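EDTA monooxygenase (EDTA-degrading bacterium BNC1, PDB 5DQP) probably acts as a flavin-dependent monooxygenase of the NtaA/SnaA/DszA family that uses molecular oxygen in the bacterial breakdown of EDTA. Local coordinates at residues Q254-P257 with E258-L262; R349-A352 with L353-L357. All coordinates share one frame; numbering follows the deposited sequence.

Contact 1 (Q254-P257 with E258-L262)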
# COMPACT_ATOMS: atom_id res chain seq x y z
N GLN A 254 -31.81 -3.83 6.82
CA GLN A 254 -30.83 -3.74 7.90
C GLN A 254 -30.87 -2.40 8.62
O GLN A 254 -30.07 -2.18 9.55
CB GLN A 254 -29.41 -3.97 7.36
CG GLN A 254 -29.18 -5.32 6.73
CD GLN A 254 -28.97 -6.41 7.75
OE1 GLN A 254 -28.24 -6.24 8.73
NE2 GLN A 254 -29.63 -7.54 7.55
N GLY A 255 -31.77 -1.51 8.22
CA GLY A 255 -31.88 -0.19 8.81
C GLY A 255 -30.96 0.87 8.23
O GLY A 255 -30.86 1.96 8.82
N ARG A 256 -30.29 0.60 7.10
CA ARG A 256 -29.37 1.57 6.53
C ARG A 256 -30.12 2.69 5.83
O ARG A 256 -31.28 2.52 5.44
CB ARG A 256 -28.40 0.89 5.57
CG ARG A 256 -27.50 -0.08 6.32
CD ARG A 256 -26.66 -0.90 5.40
NE ARG A 256 -25.71 -0.08 4.66
CZ ARG A 256 -25.05 -0.54 3.60
NH1 ARG A 256 -25.27 -1.78 3.18
NH2 ARG A 256 -24.19 0.24 2.95
N PRO A 257 -29.51 3.87 5.71
CA PRO A 257 -30.21 5.00 5.09
C PRO A 257 -30.45 4.75 3.62
O PRO A 257 -29.69 4.05 2.96
CB PRO A 257 -29.26 6.18 5.29
CG PRO A 257 -27.90 5.56 5.51
CD PRO A 257 -28.15 4.22 6.16
N GLU A 258 -31.53 5.35 3.10
CA GLU A 258 -31.76 5.29 1.67
C GLU A 258 -30.56 5.87 0.92
O GLU A 258 -29.83 6.72 1.44
CB GLU A 258 -33.03 6.07 1.30
CG GLU A 258 -34.28 5.69 2.10
CD GLU A 258 -34.71 4.24 1.89
OE1 GLU A 258 -34.71 3.47 2.88
OE2 GLU A 258 -35.04 3.88 0.74
N GLY A 259 -30.37 5.41 -0.32
CA GLY A 259 -29.20 5.81 -1.08
C GLY A 259 -27.90 5.26 -0.53
O GLY A 259 -26.84 5.86 -0.72
N SER A 260 -27.95 4.14 0.17
CA SER A 260 -26.77 3.55 0.78
C SER A 260 -25.98 2.65 -0.17
O SER A 260 -24.84 2.31 0.15
CB SER A 260 -27.19 2.73 2.00
OG SER A 260 -27.93 1.60 1.54
N THR A 261 -26.55 2.27 -1.32
CA THR A 261 -26.09 1.14 -2.11
C THR A 261 -26.18 1.45 -3.61
O THR A 261 -27.24 1.82 -4.12
CB THR A 261 -26.93 -0.12 -1.80
OG1 THR A 261 -26.78 -0.47 -0.42
CG2 THR A 261 -26.51 -1.29 -2.70
N LEU A 262 -25.06 1.29 -4.30
CA LEU A 262 -24.98 1.34 -5.75
C LEU A 262 -24.60 -0.05 -6.25
O LEU A 262 -23.75 -0.71 -5.65
CB LEU A 262 -23.96 2.38 -6.20
CG LEU A 262 -24.17 3.82 -5.71
CD1 LEU A 262 -22.94 4.65 -6.06
CD2 LEU A 262 -25.39 4.43 -6.37
O HOH W 1 -25.85 -2.92 0.17
O HOH W 2 -23.78 3.45 2.41
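In the alpha-to-beta connection of the TIM-barrel-like fold, between helix 237-253 and strand 262-271, Arg256 reaches forward, its guanidinium lying over Ser260, with Thr261 OG1 obliquely beyond NH1. The helix closes in a Schellman motif whose positive-phi residue is Gly255; Arg256 follows, and a bend at chi3 (65°) turns its guanidinium so that Ser260 OG sits over the centre of one face, 4.0 Å above the plane. Ser260 OG and Thr261 OG1 share a hydrogen bond of 3.1 Å, in which either could be the donor. One water accepts from Arg256 NH2 at 3.3 Å and donates to Ser260 O at 2.7 Å; another lies 2.7 Å from Thr261 OG1 and takes a weak bond from Arg256 NH1. Ser260 CB presses close to Pro257 O, at 3.0 Å, a tight spot in the turn. The guanidinium also donates to backbone carbonyls, NH1 to Ser224 O and NH2 to Gly227 O, while Glu258 OE2 forms a salt bridge back to Arg252. Replacing Arg256 by an alanine would probably deprive the two carbonyls and two waters of this donor and open a gap over Ser260. Bonded to carbonyls and waters, with a hydroxyl over one face, the buried cation is probably stabilised by their dipoles, and it ties the turn to the C-terminal end of helix 217-226 and the residue after it.

Contact 2 (R349-A352 with L353-L357)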
# COMPACT_ATOMS: atom_id res chain seq x y z
N ARG A 349 -24.94 -18.17 -31.95
CA ARG A 349 -23.67 -17.53 -32.28
C ARG A 349 -23.52 -16.20 -31.56
O ARG A 349 -22.42 -15.85 -31.11
CB ARG A 349 -23.57 -17.31 -33.80
CG ARG A 349 -22.18 -16.92 -34.27
CD ARG A 349 -22.19 -16.18 -35.62
NE ARG A 349 -22.63 -17.02 -36.74
CZ ARG A 349 -21.94 -18.05 -37.22
NH1 ARG A 349 -20.78 -18.39 -36.68
NH2 ARG A 349 -22.43 -18.76 -38.24
N GLN A 350 -24.61 -15.44 -31.46
CA GLN A 350 -24.55 -14.18 -30.75
C GLN A 350 -24.38 -14.42 -29.26
O GLN A 350 -23.59 -13.75 -28.60
CB GLN A 350 -25.82 -13.35 -31.02
CG GLN A 350 -25.94 -12.84 -32.45
CD GLN A 350 -27.28 -12.21 -32.72
OE1 GLN A 350 -28.31 -12.67 -32.21
NE2 GLN A 350 -27.29 -11.16 -33.52
N LEU A 351 -25.12 -15.38 -28.71
CA LEU A 351 -25.03 -15.66 -27.29
C LEU A 351 -23.61 -16.07 -26.88
O LEU A 351 -23.13 -15.66 -25.82
CB LEU A 351 -26.05 -16.74 -26.93
CG LEU A 351 -26.07 -17.22 -25.48
CD1 LEU A 351 -26.51 -16.10 -24.53
CD2 LEU A 351 -26.99 -18.45 -25.36
N ALA A 352 -22.93 -16.87 -27.71
CA ALA A 352 -21.57 -17.31 -27.39
C ALA A 352 -20.63 -16.14 -27.11
O ALA A 352 -19.73 -16.24 -26.26
CB ALA A 352 -20.99 -18.14 -28.53
N LEU A 353 -20.79 -15.06 -27.86
CA LEU A 353 -19.96 -13.87 -27.71
C LEU A 353 -20.46 -13.01 -26.54
O LEU A 353 -19.68 -12.61 -25.67
CB LEU A 353 -19.96 -13.08 -29.02
CG LEU A 353 -19.02 -11.87 -29.11
CD1 LEU A 353 -17.59 -12.36 -28.99
CD2 LEU A 353 -19.23 -11.09 -30.41
N ARG A 354 -21.77 -12.76 -26.50
CA ARG A 354 -22.38 -11.87 -25.51
C ARG A 354 -22.09 -12.30 -24.08
O ARG A 354 -22.03 -11.45 -23.18
CB ARG A 354 -23.89 -11.81 -25.77
CG ARG A 354 -24.76 -11.42 -24.59
CD ARG A 354 -24.58 -9.95 -24.19
NE ARG A 354 -25.60 -9.55 -23.22
CZ ARG A 354 -25.46 -9.68 -21.90
NH1 ARG A 354 -24.32 -10.17 -21.41
NH2 ARG A 354 -26.43 -9.30 -21.08
N MET A 355 -21.91 -13.60 -23.84
CA MET A 355 -21.62 -14.07 -22.50
C MET A 355 -20.18 -13.75 -22.09
O MET A 355 -19.90 -13.58 -20.90
CB MET A 355 -21.87 -15.58 -22.38
CG MET A 355 -23.33 -16.00 -22.54
SD MET A 355 -24.46 -15.00 -21.54
CE MET A 355 -24.13 -15.59 -19.88
N ARG A 356 -19.28 -13.63 -23.06
CA ARG A 356 -17.89 -13.29 -22.81
C ARG A 356 -17.64 -11.78 -22.78
O ARG A 356 -16.98 -11.27 -21.87
CB ARG A 356 -17.01 -13.95 -23.87
CG ARG A 356 -17.27 -15.46 -24.05
CD ARG A 356 -16.54 -16.01 -25.28
NE ARG A 356 -15.12 -16.25 -25.03
CZ ARG A 356 -14.61 -17.44 -24.69
NH1 ARG A 356 -15.40 -18.51 -24.59
NH2 ARG A 356 -13.32 -17.55 -24.47
N LEU A 357 -18.17 -11.03 -23.76
CA LEU A 357 -17.90 -9.60 -23.84
C LEU A 357 -19.04 -8.88 -24.56
O LEU A 357 -19.98 -9.49 -25.06
CB LEU A 357 -16.55 -9.35 -24.51
CG LEU A 357 -16.27 -10.09 -25.82
CD1 LEU A 357 -17.15 -9.54 -26.90
CD2 LEU A 357 -14.79 -10.00 -26.24
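Leu351 extends its CG anti to the backbone N (chi1 177°), whereas Met355, one turn on, sets CG beside its own N and bends again at chi2 and chi3; the two side chains therefore run side by side and point the same way. Leu351 CD1 rests 3.8 Å from Met355 CG, and the Met355 sulfur lies equally near that methyl. Met355 CG also packs 3.3 Å from Leu351 O, the carbonyl that receives Met355 N at 3.1 Å. One residue earlier, Arg354 N donates to Gln350 O at 3.0 Å in a nearly straight bond (169°). These i-to-i+4 bonds belong to helix 348-354, with a weak i-to-i+3 bond from Leu353 N to Gln350 O beside them. Near its C-terminal end Leu353 O accepts from both Arg356 N, at 2.8 Å, and Leu357 N, so one carbonyl grips the chain as it runs on to barrel strand 358-360. The aliphatic part of Arg356 lies along Ala352 O, 3.3 Å from CD, and its NE reaches Tyr285 OH. Leu351 and Met355 face helix 331-344, through Val340 and Met337 among others, while Arg354 forms a salt bridge with Glu344 through NE and hydrogen bonds with the carbonyls of Leu234 (NH1) and Gly235 (NH2).

Both contacts are local and partly buried, lie away from the predicted FMN site, and bring the chain to a strand of the parallel barrel sheet: contact 1 to strand 262-271, contact 2 to strand 358-360, which pair with each other. Their centres are 34 Å apart and their nearest atoms about 18 Å, so they do not touch. In contact 1, almost all loop, an arginine, hydroxyls and waters join the two halves; in contact 2 the helical backbone does so, with an apolar pair alongside. Each holds a buried arginine whose guanidinium binds backbone carbonyls elsewhere in the chain, but Arg354 also has a carboxylate partner, Glu344, whereas Arg256 is bonded to carbonyls and waters.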